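Local coordinates for adhesion and penetration protein autotransporter (Haemophilus influenzae, PDB 3SYJ) that promotes bacterial adherence to and invasion of host cells, self-associates in bacterial aggregation and is probably also a serine protease, at residues 557-562 with 580-585; 632-637 with 656-661; 487-492 with 510-515; 537-542 with 568-573; 649-654 with 704-709. One frame throughout, in Å; residues are numbered along the deposited sequence.

Interaction 1: residues 557-562 with 580-585; sequences LIYKPT and ITQTKG
Two neighbouring rungs of the passenger domain's parallel beta-helix meet here, Leu557 pairing with Ile580, Ile558 with Thr581 and Tyr559 with Gln582. The segments 557-559 and 580-582 run parallel, their directions 13° apart, and the bonds step regularly across: Thr581 N reaches Leu557 O at 2.8 Å, Tyr559 N reaches Thr581 O, and Thr583 N reaches Tyr559 O. On the buried face Leu557 and Ile580 lie side by side, CD2 of the leucine 4.1 Å from CG1 of the isoleucine. With CG anti to its backbone N (chi1 178°), Tyr559 runs beside Gln582 and presents its ring edge, CD2 being 4.0 Å from Gln582 CG. Pro561 covers the middle of one ring face with its CD, while its CG rests 3.4 Å from Lys584 O. Past the strands, Lys584 NZ binds Thr562 O at 3.2 Å from above the carbonyl plane. Gln582 NE2 ties its own turn through Lys584 O and also bonds Ser638 O. Where the partly exposed Ile558 and Thr581 point outward, a water bridges Leu557 O and Thr581 OG1. Strand 510-514 continues the stack beyond strand 555-559, and strand 631-634 beyond strand 579-582.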
# COMPACT_ATOMS: atom_id res chain seq x y z
N LEU A 557 -17.14 7.17 -27.64
CA LEU A 557 -16.63 7.27 -29.00
C LEU A 557 -16.10 5.92 -29.47
O LEU A 557 -15.27 5.30 -28.80
CB LEU A 557 -15.53 8.32 -29.06
CG LEU A 557 -14.76 8.40 -30.38
CD1 LEU A 557 -15.67 8.94 -31.48
CD2 LEU A 557 -13.52 9.25 -30.20
N ILE A 558 -16.58 5.46 -30.62
CA ILE A 558 -16.13 4.19 -31.17
C ILE A 558 -15.51 4.38 -32.55
O ILE A 558 -16.16 4.90 -33.46
CB ILE A 558 -17.29 3.18 -31.32
CG1 ILE A 558 -17.96 2.90 -29.98
CG2 ILE A 558 -16.79 1.89 -31.92
CD1 ILE A 558 -18.99 3.91 -29.58
N TYR A 559 -14.25 3.97 -32.70
CA TYR A 559 -13.62 3.93 -34.01
C TYR A 559 -13.61 2.49 -34.52
O TYR A 559 -12.96 1.62 -33.94
CB TYR A 559 -12.19 4.50 -33.95
CG TYR A 559 -11.47 4.46 -35.27
CD1 TYR A 559 -12.07 4.94 -36.42
CD2 TYR A 559 -10.19 3.93 -35.37
CE1 TYR A 559 -11.41 4.90 -37.64
CE2 TYR A 559 -9.52 3.89 -36.59
CZ TYR A 559 -10.14 4.38 -37.72
OH TYR A 559 -9.50 4.35 -38.94
N LYS A 560 -14.33 2.26 -35.61
CA LYS A 560 -14.53 0.91 -36.11
C LYS A 560 -14.47 0.88 -37.64
O LYS A 560 -15.50 0.78 -38.31
CB LYS A 560 -15.88 0.36 -35.62
CG LYS A 560 -16.25 -1.01 -36.19
CD LYS A 560 -17.29 -1.74 -35.33
CE LYS A 560 -18.64 -1.04 -35.33
NZ LYS A 560 -19.63 -1.72 -34.43
N PRO A 561 -13.25 1.00 -38.19
CA PRO A 561 -13.05 0.97 -39.64
C PRO A 561 -13.21 -0.45 -40.15
O PRO A 561 -13.25 -1.36 -39.32
CB PRO A 561 -11.60 1.41 -39.79
CG PRO A 561 -10.97 0.95 -38.51
CD PRO A 561 -12.00 1.30 -37.48
N THR A 562 -13.28 -0.64 -41.46
CA THR A 562 -13.45 -1.98 -42.03
C THR A 562 -12.12 -2.71 -42.21
O THR A 562 -12.06 -3.94 -42.15
CB THR A 562 -14.13 -1.94 -43.41
OG1 THR A 562 -13.33 -1.14 -44.30
CG2 THR A 562 -15.54 -1.36 -43.32
N ILE A 580 -13.44 5.63 -25.02
CA ILE A 580 -13.06 5.58 -26.42
C ILE A 580 -12.68 4.14 -26.73
O ILE A 580 -11.83 3.54 -26.05
CB ILE A 580 -11.86 6.52 -26.74
CG1 ILE A 580 -12.24 7.98 -26.50
CG2 ILE A 580 -11.41 6.33 -28.18
CD1 ILE A 580 -11.09 8.95 -26.72
N THR A 581 -13.33 3.59 -27.76
CA THR A 581 -13.13 2.20 -28.17
C THR A 581 -12.58 2.09 -29.59
O THR A 581 -13.11 2.71 -30.51
CB THR A 581 -14.45 1.42 -28.09
OG1 THR A 581 -14.92 1.42 -26.74
CG2 THR A 581 -14.26 -0.03 -28.58
N GLN A 582 -11.53 1.30 -29.76
CA GLN A 582 -11.00 1.05 -31.10
C GLN A 582 -11.05 -0.45 -31.43
O GLN A 582 -10.57 -1.28 -30.66
CB GLN A 582 -9.58 1.57 -31.22
CG GLN A 582 -8.96 1.35 -32.58
CD GLN A 582 -7.52 1.82 -32.64
OE1 GLN A 582 -6.96 2.27 -31.64
NE2 GLN A 582 -6.91 1.72 -33.81
N THR A 583 -11.64 -0.79 -32.57
CA THR A 583 -11.77 -2.19 -32.95
C THR A 583 -10.77 -2.60 -34.02
O THR A 583 -10.53 -3.78 -34.23
CB THR A 583 -13.18 -2.51 -33.46
OG1 THR A 583 -13.42 -1.77 -34.67
CG2 THR A 583 -14.22 -2.12 -32.42
N LYS A 584 -10.17 -1.62 -34.69
CA LYS A 584 -9.30 -1.91 -35.81
C LYS A 584 -8.66 -0.62 -36.33
O LYS A 584 -8.96 0.46 -35.85
CB LYS A 584 -10.10 -2.57 -36.93
CG LYS A 584 -9.26 -3.28 -37.98
CD LYS A 584 -10.13 -3.88 -39.06
CE LYS A 584 -11.12 -4.87 -38.47
NZ LYS A 584 -11.77 -5.70 -39.51
N GLY A 585 -7.77 -0.75 -37.31
CA GLY A 585 -7.20 0.41 -37.96
C GLY A 585 -6.21 1.13 -37.09
O GLY A 585 -5.67 0.56 -36.15
O HOH W 1 -16.35 3.65 -26.20

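Interaction 2: residues 632-637 with 656-661; sequences FQIKGG and NNANAT
This is a contact between two stacked corners of the beta-helix, not a pairing of strands: the turn after strand 631-634 lies against the turn that leads into strand 659-662 one coil further on. The evidence is that just one of the two hydrogen bonds across it joins backbone to backbone, and that a single close CA match is found, Gly636 with Ala658; the buried surface is 272 Å². Ala658 is the centre of the packing. Its CB points at the other turn and sits 3.2 Å from Ile634 O and 3.5 Å from Gly636 N, while Ile634 adds its CG2 branch at 4.0 Å from the same methyl. The branch also touches Asn659 O, so the buried isoleucine packs on both Ala658 and Asn659. Two hydrogen bonds flank this packing. In one, Gly637 O accepts Asn659 N; this bond of 2.9 Å is bent, with 138° at the hydrogen. The exposed Asn656 makes the other through its side chain, while Asn656 N hydrogen-bonds Asp711 OD2. CG of Asn656 stands anti to the carbonyl carbon (chi1 -56°), and the amide beyond it directs ND2, not a face, at the backbone of Lys635. There ND2 donates to Lys635 O at 2.7 Å, with the acceptor in the amide plane and the donor in the carbonyl plane.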
# COMPACT_ATOMS: atom_id res chain seq x y z
N PHE A 632 -9.86 3.89 -22.24
CA PHE A 632 -9.49 3.64 -23.62
C PHE A 632 -9.47 2.13 -23.81
O PHE A 632 -8.60 1.44 -23.28
CB PHE A 632 -8.11 4.23 -23.93
CG PHE A 632 -7.99 5.69 -23.63
CD1 PHE A 632 -8.33 6.64 -24.58
CD2 PHE A 632 -7.54 6.12 -22.39
CE1 PHE A 632 -8.23 7.99 -24.31
CE2 PHE A 632 -7.42 7.47 -22.11
CZ PHE A 632 -7.77 8.41 -23.06
N GLN A 633 -10.44 1.62 -24.55
CA GLN A 633 -10.49 0.20 -24.81
C GLN A 633 -10.02 -0.05 -26.23
O GLN A 633 -10.77 0.13 -27.19
CB GLN A 633 -11.91 -0.33 -24.61
CG GLN A 633 -12.61 0.30 -23.43
CD GLN A 633 -13.86 -0.44 -23.02
OE1 GLN A 633 -14.14 -1.54 -23.50
NE2 GLN A 633 -14.63 0.16 -22.10
N ILE A 634 -8.76 -0.43 -26.37
CA ILE A 634 -8.21 -0.75 -27.67
C ILE A 634 -8.37 -2.25 -27.86
O ILE A 634 -7.52 -3.03 -27.44
CB ILE A 634 -6.73 -0.33 -27.76
CG1 ILE A 634 -6.52 1.05 -27.13
CG2 ILE A 634 -6.24 -0.35 -29.20
CD1 ILE A 634 -7.47 2.12 -27.65
N LYS A 635 -9.50 -2.64 -28.45
CA LYS A 635 -9.86 -4.05 -28.61
C LYS A 635 -9.23 -4.66 -29.86
O LYS A 635 -9.34 -5.86 -30.10
CB LYS A 635 -11.37 -4.21 -28.68
CG LYS A 635 -12.13 -3.70 -27.46
CD LYS A 635 -13.61 -3.99 -27.60
CE LYS A 635 -14.38 -3.58 -26.36
NZ LYS A 635 -15.84 -3.82 -26.54
N GLY A 636 -8.60 -3.82 -30.67
CA GLY A 636 -7.98 -4.30 -31.89
C GLY A 636 -7.38 -3.13 -32.62
O GLY A 636 -7.72 -1.98 -32.34
N GLY A 637 -6.47 -3.41 -33.55
CA GLY A 637 -5.77 -2.37 -34.26
C GLY A 637 -4.65 -1.73 -33.45
O GLY A 637 -4.03 -2.37 -32.60
N ASN A 656 -6.80 -8.66 -27.17
CA ASN A 656 -6.56 -9.43 -28.39
C ASN A 656 -5.15 -9.19 -28.91
O ASN A 656 -4.19 -9.31 -28.16
CB ASN A 656 -7.61 -9.08 -29.44
CG ASN A 656 -9.02 -9.29 -28.94
OD1 ASN A 656 -9.35 -10.36 -28.43
ND2 ASN A 656 -9.86 -8.27 -29.07
N ASN A 657 -5.03 -8.87 -30.20
CA ASN A 657 -3.74 -8.56 -30.80
C ASN A 657 -3.56 -7.06 -31.00
O ASN A 657 -2.84 -6.63 -31.89
CB ASN A 657 -3.59 -9.27 -32.14
CG ASN A 657 -3.68 -10.77 -32.02
OD1 ASN A 657 -2.97 -11.39 -31.23
ND2 ASN A 657 -4.57 -11.37 -32.80
N ALA A 658 -4.22 -6.27 -30.16
CA ALA A 658 -4.18 -4.82 -30.30
C ALA A 658 -2.83 -4.25 -29.85
O ALA A 658 -2.01 -4.97 -29.27
CB ALA A 658 -5.30 -4.19 -29.51
N ASN A 659 -2.61 -2.98 -30.11
CA ASN A 659 -1.39 -2.32 -29.67
C ASN A 659 -1.62 -0.87 -29.28
O ASN A 659 -2.49 -0.20 -29.85
CB ASN A 659 -0.31 -2.43 -30.75
CG ASN A 659 1.05 -2.01 -30.24
OD1 ASN A 659 1.26 -0.86 -29.85
ND2 ASN A 659 1.99 -2.95 -30.22
N ALA A 660 -0.85 -0.38 -28.31
CA ALA A 660 -0.89 1.03 -27.91
C ALA A 660 0.52 1.55 -27.70
O ALA A 660 1.32 0.94 -26.99
CB ALA A 660 -1.70 1.20 -26.65
N THR A 661 0.83 2.69 -28.32
CA THR A 661 2.17 3.26 -28.26
C THR A 661 2.14 4.72 -27.83
O THR A 661 1.32 5.50 -28.32
CB THR A 661 2.86 3.17 -29.63
OG1 THR A 661 2.88 1.80 -30.06
CG2 THR A 661 4.29 3.70 -29.56

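Interaction 3: residues 487-492 with 510-515; sequences LTFKRI and ANVTIT
Leu487 opens a parallel pairing of two beta-helix rungs, strands 487-489 and 510-514, by donating its N to Asn511 O at 3.0 Å. Its O receives Thr513 N and a water at 2.9 Å from Leu487 O; the same water hydrogen-bonds Thr513 OG1, so it links the hydroxyl to the backbone of the neighbouring rung. Thr488, on the solvent side, lies alongside Thr513 and points the same way, while its CG2 meets Thr515 CG2 at 3.8 Å, these two side chains crossing at about a right angle. Phe489 turns to the buried face. Its N makes the shortest bond of the pairing, 2.7 Å to Thr513 O and nearly straight at 171°, and its O receives Thr515 N. The ring meets Val512 by its edge, CD2 being 3.8 Å from Val512 CG1, the branch set anti to the backbone N (chi1 -172°), and one ring face is covered toward the rim by Ile492 CG1. Lys490 leaves the strand; its O touches Ile514 CG2, and its NZ forms a salt bridge with Asp469. Arg491 points away from strand 510-514 and pairs with Asp532 and with Asp90, which belongs to the peptidase family region, so the corner also joins the solenoid to that part of the chain. Ile492 follows, its CD1 packing 3.7 Å from Ile514 CD1.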
# COMPACT_ATOMS: atom_id res chain seq x y z
N LEU A 487 -25.13 8.47 -33.26
CA LEU A 487 -24.89 8.70 -34.68
C LEU A 487 -23.71 7.86 -35.13
O LEU A 487 -22.82 7.56 -34.35
CB LEU A 487 -24.57 10.17 -34.94
CG LEU A 487 -25.63 11.21 -34.60
CD1 LEU A 487 -25.05 12.61 -34.70
CD2 LEU A 487 -26.83 11.04 -35.52
N THR A 488 -23.72 7.49 -36.41
CA THR A 488 -22.55 6.92 -37.05
C THR A 488 -22.11 7.84 -38.17
O THR A 488 -22.95 8.34 -38.92
CB THR A 488 -22.86 5.55 -37.67
OG1 THR A 488 -23.21 4.63 -36.64
CG2 THR A 488 -21.64 5.02 -38.41
N PHE A 489 -20.81 8.08 -38.27
CA PHE A 489 -20.23 8.81 -39.39
C PHE A 489 -19.27 7.91 -40.17
O PHE A 489 -18.66 7.00 -39.61
CB PHE A 489 -19.42 10.01 -38.91
CG PHE A 489 -20.24 11.10 -38.28
CD1 PHE A 489 -20.59 12.22 -39.01
CD2 PHE A 489 -20.60 11.04 -36.95
CE1 PHE A 489 -21.32 13.25 -38.43
CE2 PHE A 489 -21.33 12.07 -36.36
CZ PHE A 489 -21.69 13.17 -37.10
N LYS A 490 -19.14 8.17 -41.47
CA LYS A 490 -18.04 7.61 -42.23
C LYS A 490 -16.82 8.50 -41.98
O LYS A 490 -15.82 8.04 -41.42
CB LYS A 490 -18.38 7.55 -43.72
CG LYS A 490 -19.52 6.59 -44.01
CD LYS A 490 -20.02 6.74 -45.43
CE LYS A 490 -21.33 5.98 -45.63
NZ LYS A 490 -22.12 6.56 -46.75
N ARG A 491 -16.93 9.76 -42.37
CA ARG A 491 -16.01 10.79 -41.88
C ARG A 491 -16.80 12.00 -41.40
O ARG A 491 -17.89 12.29 -41.91
CB ARG A 491 -15.00 11.20 -42.96
CG ARG A 491 -15.61 11.66 -44.26
CD ARG A 491 -14.53 12.08 -45.28
NE ARG A 491 -14.21 13.49 -45.13
CZ ARG A 491 -14.77 14.45 -45.85
NH1 ARG A 491 -15.66 14.17 -46.80
NH2 ARG A 491 -14.44 15.71 -45.62
N ILE A 492 -16.28 12.71 -40.41
CA ILE A 492 -16.92 13.93 -39.96
C ILE A 492 -16.31 15.11 -40.72
O ILE A 492 -15.10 15.28 -40.73
CB ILE A 492 -16.74 14.14 -38.43
CG1 ILE A 492 -17.20 12.91 -37.66
CG2 ILE A 492 -17.53 15.36 -37.96
CD1 ILE A 492 -16.82 12.94 -36.19
N ALA A 510 -24.88 8.82 -24.91
CA ALA A 510 -24.86 8.95 -26.36
C ALA A 510 -23.61 8.30 -26.93
O ALA A 510 -22.58 8.21 -26.26
CB ALA A 510 -24.94 10.42 -26.77
N ASN A 511 -23.70 7.81 -28.16
CA ASN A 511 -22.52 7.24 -28.82
C ASN A 511 -22.28 7.86 -30.18
O ASN A 511 -23.21 8.09 -30.94
CB ASN A 511 -22.67 5.72 -28.97
CG ASN A 511 -22.95 5.03 -27.65
OD1 ASN A 511 -22.29 5.27 -26.65
ND2 ASN A 511 -23.95 4.15 -27.66
N VAL A 512 -21.01 8.14 -30.49
CA VAL A 512 -20.62 8.48 -31.85
C VAL A 512 -19.72 7.38 -32.37
O VAL A 512 -18.69 7.07 -31.77
CB VAL A 512 -19.87 9.83 -31.93
CG1 VAL A 512 -19.65 10.23 -33.39
CG2 VAL A 512 -20.61 10.92 -31.20
N THR A 513 -20.10 6.79 -33.49
CA THR A 513 -19.26 5.80 -34.14
C THR A 513 -18.67 6.39 -35.42
O THR A 513 -19.36 7.05 -36.19
CB THR A 513 -20.06 4.51 -34.45
OG1 THR A 513 -20.64 4.02 -33.23
CG2 THR A 513 -19.18 3.43 -35.06
N ILE A 514 -17.37 6.19 -35.62
CA ILE A 514 -16.70 6.60 -36.84
C ILE A 514 -16.18 5.36 -37.55
O ILE A 514 -15.42 4.57 -36.96
CB ILE A 514 -15.55 7.57 -36.54
CG1 ILE A 514 -16.10 8.87 -35.93
CG2 ILE A 514 -14.77 7.89 -37.81
CD1 ILE A 514 -15.05 9.77 -35.34
N THR A 515 -16.60 5.16 -38.80
CA THR A 515 -16.26 3.95 -39.54
C THR A 515 -15.22 4.16 -40.65
O THR A 515 -14.71 3.20 -41.23
CB THR A 515 -17.51 3.30 -40.17
OG1 THR A 515 -18.14 4.23 -41.06
CG2 THR A 515 -18.50 2.91 -39.07
O HOH W 2 -22.82 5.28 -32.56

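Interaction 4: residues 537-542 with 568-573; sequences IAYNGW and LLLSGG
Tyr539 O is gripped by two donors at one turn of the beta-helix: Ser571 N, 3.2 Å from Tyr539 O, and a water 2.7 Å from the same oxygen. That water also donates to Gly541 O and accepts from Gly572 N, so one molecule links three backbone polar atoms where the paired strands bend. Beyond the bend Gly573 N bonds Gly541 O at 3.0 Å, the donor lying above the carbonyl plane, and pairing resumes. Trp542 then lays its six-membered ring on Gly573, whose CA is 3.5 Å from the ring centroid and only 8° off the normal, a CH-pi contact; with no CB on Gly573, the indole can come this close. Tyr539 is held at both ends of its side chain: CB packs on Leu570 CD2 at 3.8 Å, and OH donates to Trp542 O at 2.8 Å, while Gly541 N covers the middle of one ring face. Before the bend, Leu569 N bonds Ile537 O and Tyr539 N bonds Leu569 O, and the side-chain contacts are apolar: Ile537 places CG1 between its backbone N and carbonyl carbon (chi1 64°), and this atom meets Leu568 CD1, while the CB atoms of Ala538 and Leu569 touch at 3.8 Å. Almost every residue here is buried. Strand 499-502 lies beside Trp542 on the preceding rung, and strand 586-593 packs against Leu568, Leu569 and Leu570.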
# COMPACT_ATOMS: atom_id res chain seq x y z
N ILE A 537 -8.58 9.83 -42.22
CA ILE A 537 -9.55 10.88 -41.95
C ILE A 537 -9.14 11.53 -40.65
O ILE A 537 -8.37 10.96 -39.88
CB ILE A 537 -10.99 10.35 -41.84
CG1 ILE A 537 -11.14 9.40 -40.65
CG2 ILE A 537 -11.40 9.68 -43.13
CD1 ILE A 537 -12.51 8.76 -40.52
N ALA A 538 -9.65 12.73 -40.39
CA ALA A 538 -9.20 13.47 -39.23
C ALA A 538 -10.33 14.27 -38.62
O ALA A 538 -11.29 14.64 -39.30
CB ALA A 538 -8.04 14.38 -39.60
N TYR A 539 -10.22 14.53 -37.32
CA TYR A 539 -11.17 15.37 -36.64
C TYR A 539 -10.39 16.40 -35.82
O TYR A 539 -9.68 16.04 -34.89
CB TYR A 539 -12.06 14.52 -35.72
CG TYR A 539 -13.09 15.31 -34.95
CD1 TYR A 539 -14.15 15.93 -35.60
CD2 TYR A 539 -13.02 15.42 -33.55
CE1 TYR A 539 -15.09 16.66 -34.89
CE2 TYR A 539 -13.96 16.14 -32.84
CZ TYR A 539 -15.00 16.76 -33.52
OH TYR A 539 -15.96 17.49 -32.84
N ASN A 540 -10.54 17.67 -36.19
CA ASN A 540 -9.79 18.74 -35.54
C ASN A 540 -10.42 19.25 -34.24
O ASN A 540 -9.83 20.09 -33.55
CB ASN A 540 -9.65 19.92 -36.50
CG ASN A 540 -8.75 19.62 -37.68
OD1 ASN A 540 -8.77 18.51 -38.22
ND2 ASN A 540 -7.95 20.60 -38.09
N GLY A 541 -11.61 18.75 -33.92
CA GLY A 541 -12.40 19.32 -32.85
C GLY A 541 -12.41 18.57 -31.53
O GLY A 541 -11.47 17.84 -31.20
N TRP A 542 -13.49 18.78 -30.77
CA TRP A 542 -13.66 18.21 -29.44
C TRP A 542 -14.75 17.14 -29.36
O TRP A 542 -15.78 17.23 -30.04
CB TRP A 542 -13.98 19.32 -28.42
CG TRP A 542 -12.77 20.05 -27.95
CD1 TRP A 542 -12.19 21.13 -28.54
CD2 TRP A 542 -11.97 19.73 -26.81
NE1 TRP A 542 -11.08 21.51 -27.83
CE2 TRP A 542 -10.92 20.67 -26.76
CE3 TRP A 542 -12.04 18.75 -25.82
CZ2 TRP A 542 -9.94 20.65 -25.77
CZ3 TRP A 542 -11.08 18.73 -24.82
CH2 TRP A 542 -10.04 19.68 -24.81
N LEU A 568 -7.52 7.26 -38.17
CA LEU A 568 -8.29 8.37 -37.64
C LEU A 568 -7.37 9.27 -36.83
O LEU A 568 -6.75 8.83 -35.85
CB LEU A 568 -9.44 7.86 -36.76
CG LEU A 568 -10.28 8.89 -36.00
CD1 LEU A 568 -10.81 9.99 -36.91
CD2 LEU A 568 -11.45 8.21 -35.26
N LEU A 569 -7.26 10.52 -37.24
CA LEU A 569 -6.44 11.47 -36.52
C LEU A 569 -7.31 12.37 -35.65
O LEU A 569 -8.24 13.01 -36.15
CB LEU A 569 -5.61 12.31 -37.50
CG LEU A 569 -4.95 13.59 -36.94
CD1 LEU A 569 -3.97 13.26 -35.83
CD2 LEU A 569 -4.27 14.38 -38.06
N LEU A 570 -7.02 12.40 -34.36
CA LEU A 570 -7.66 13.35 -33.46
C LEU A 570 -6.63 14.38 -33.02
O LEU A 570 -5.68 14.05 -32.31
CB LEU A 570 -8.26 12.63 -32.25
CG LEU A 570 -9.21 11.49 -32.62
CD1 LEU A 570 -9.59 10.66 -31.41
CD2 LEU A 570 -10.45 12.04 -33.31
N SER A 571 -6.81 15.63 -33.44
CA SER A 571 -5.80 16.64 -33.17
C SER A 571 -6.34 17.76 -32.30
O SER A 571 -5.66 18.76 -32.08
CB SER A 571 -5.24 17.21 -34.47
OG SER A 571 -6.24 17.96 -35.15
N GLY A 572 -7.57 17.60 -31.82
CA GLY A 572 -8.20 18.62 -31.01
C GLY A 572 -8.22 18.26 -29.54
O GLY A 572 -7.27 18.52 -28.81
N GLY A 573 -9.31 17.64 -29.09
CA GLY A 573 -9.39 17.23 -27.71
C GLY A 573 -10.58 16.35 -27.38
O GLY A 573 -11.58 16.32 -28.13
O HOH W 3 -9.80 15.67 -32.23
O HOH W 4 -7.14 20.56 -34.06
O HOH W 5 -6.31 17.37 -37.52

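Interaction 5: residues 649-654 with 704-709; sequences EGNWTV and NGSINL
Asn651 sets CG anti to its carbonyl carbon (chi1 -63°), and Ser706 holds OG between its backbone N and carbonyl carbon (chi1 55°), which brings amide and hydroxyl together at a corner of the beta-helix. Asn651 OD1 accepts Ser706 N at 3.0 Å and, weakly, Ser706 OG; the backbone alternative, Gly650 O, stays 4.2 Å from Ser706 N. A side chain thus fills a backbone acceptor's place where the strands bend. On one side of the bend Gly650 N bonds Asn704 O at 3.0 Å, and a water bridges Glu649 OE1 and Asn704 ND2; Asn704 OD1 goes to Asn724. On the other, regular parallel pairing runs from Trp652 N to Ser706 O, 2.8 Å, through to Val654 N and Asn708 O. Val654 and Leu709 lie side by side and tightly packed, CB of Val654 3.5 Å from CD2 of Leu709. The Trp652 ring stacks on Phe632 of strand 631-634, the preceding rung, while strand 727-729 continues beyond strand 707-709.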
# COMPACT_ATOMS: atom_id res chain seq x y z
N GLU A 649 -5.39 11.45 -20.18
CA GLU A 649 -5.89 10.95 -18.90
C GLU A 649 -7.00 9.92 -19.08
O GLU A 649 -7.93 10.11 -19.87
CB GLU A 649 -6.41 12.11 -18.03
CG GLU A 649 -6.89 11.66 -16.66
CD GLU A 649 -7.51 12.78 -15.84
OE1 GLU A 649 -7.14 13.95 -16.04
OE2 GLU A 649 -8.35 12.47 -14.97
N GLY A 650 -6.91 8.83 -18.32
CA GLY A 650 -7.87 7.74 -18.40
C GLY A 650 -7.16 6.41 -18.33
O GLY A 650 -5.94 6.34 -18.49
N ASN A 651 -7.91 5.33 -18.10
CA ASN A 651 -7.31 4.01 -17.97
C ASN A 651 -7.35 3.24 -19.27
O ASN A 651 -8.33 3.34 -20.02
CB ASN A 651 -7.99 3.22 -16.85
CG ASN A 651 -7.82 3.87 -15.48
OD1 ASN A 651 -6.74 4.38 -15.14
ND2 ASN A 651 -8.89 3.87 -14.70
N TRP A 652 -6.30 2.48 -19.55
CA TRP A 652 -6.16 1.80 -20.83
C TRP A 652 -6.37 0.31 -20.69
O TRP A 652 -5.85 -0.31 -19.77
CB TRP A 652 -4.77 2.08 -21.44
CG TRP A 652 -4.61 3.49 -21.95
CD1 TRP A 652 -4.42 4.63 -21.20
CD2 TRP A 652 -4.65 3.92 -23.32
NE1 TRP A 652 -4.34 5.72 -22.03
CE2 TRP A 652 -4.48 5.31 -23.33
CE3 TRP A 652 -4.82 3.25 -24.54
CZ2 TRP A 652 -4.47 6.05 -24.51
CZ3 TRP A 652 -4.81 3.98 -25.71
CH2 TRP A 652 -4.63 5.37 -25.69
N THR A 653 -7.15 -0.26 -21.61
CA THR A 653 -7.26 -1.70 -21.74
C THR A 653 -6.99 -2.12 -23.19
O THR A 653 -7.76 -1.81 -24.09
CB THR A 653 -8.64 -2.21 -21.32
OG1 THR A 653 -8.87 -1.87 -19.95
CG2 THR A 653 -8.71 -3.73 -21.47
N VAL A 654 -5.88 -2.82 -23.39
CA VAL A 654 -5.50 -3.28 -24.71
C VAL A 654 -5.60 -4.79 -24.74
O VAL A 654 -5.00 -5.48 -23.90
CB VAL A 654 -4.06 -2.83 -25.04
CG1 VAL A 654 -3.76 -3.06 -26.51
CG2 VAL A 654 -3.88 -1.37 -24.67
N ASN A 704 -1.83 9.80 -17.73
CA ASN A 704 -2.43 9.79 -16.40
C ASN A 704 -3.52 8.73 -16.24
O ASN A 704 -4.71 9.02 -16.32
CB ASN A 704 -2.94 11.19 -16.04
CG ASN A 704 -1.81 12.22 -15.95
OD1 ASN A 704 -0.68 11.88 -15.61
ND2 ASN A 704 -2.12 13.47 -16.28
N GLY A 705 -3.08 7.50 -16.01
CA GLY A 705 -3.98 6.37 -15.88
C GLY A 705 -3.17 5.11 -15.75
O GLY A 705 -1.94 5.14 -15.65
N SER A 706 -3.85 3.97 -15.74
CA SER A 706 -3.17 2.70 -15.63
C SER A 706 -3.32 1.97 -16.94
O SER A 706 -4.13 2.34 -17.78
CB SER A 706 -3.77 1.87 -14.51
OG SER A 706 -5.17 1.74 -14.73
N ILE A 707 -2.53 0.92 -17.13
CA ILE A 707 -2.58 0.15 -18.36
C ILE A 707 -2.79 -1.33 -18.08
O ILE A 707 -2.07 -1.94 -17.30
CB ILE A 707 -1.30 0.35 -19.19
CG1 ILE A 707 -1.06 1.84 -19.45
CG2 ILE A 707 -1.39 -0.42 -20.51
CD1 ILE A 707 0.17 2.12 -20.30
N ASN A 708 -3.79 -1.90 -18.73
CA ASN A 708 -4.01 -3.32 -18.65
C ASN A 708 -3.87 -3.96 -20.01
O ASN A 708 -4.56 -3.56 -20.96
CB ASN A 708 -5.38 -3.63 -18.07
CG ASN A 708 -5.43 -3.47 -16.58
OD1 ASN A 708 -5.85 -4.38 -15.87
ND2 ASN A 708 -4.97 -2.32 -16.09
N LEU A 709 -2.98 -4.93 -20.11
CA LEU A 709 -2.80 -5.71 -21.32
C LEU A 709 -3.29 -7.13 -21.11
O LEU A 709 -2.96 -7.76 -20.10
CB LEU A 709 -1.33 -5.71 -21.74
CG LEU A 709 -0.66 -4.35 -21.86
CD1 LEU A 709 0.77 -4.52 -22.34
CD2 LEU A 709 -1.44 -3.48 -22.82
O HOH W 6 -4.53 14.86 -17.04
O HOH W 7 -6.60 7.64 -14.60

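Overall arrangement
All five contacts join coils of the beta-helix in the passenger domain. Interactions 3, 1, 2 and 5 follow one another along it: centres of 3 and 1 are 10 Å apart, 1 and 2 another 10 Å, 2 and 5 11 Å, against 23 Å from 3 to 5. Each neighbouring pair shares adjacent strands: 510-514 with 555-559, 579-582 with 631-634, 631-634 with 645-654. Interaction 4, centred about 13 Å from the centre of interaction 3, lies on another side of the coils and packs through Ile537 and Leu568 against interactions 3 and 1. In sequence 4 alternates with 1, and 2 with 5, as expected of a chain winding through successive coils into one elongated adhesin.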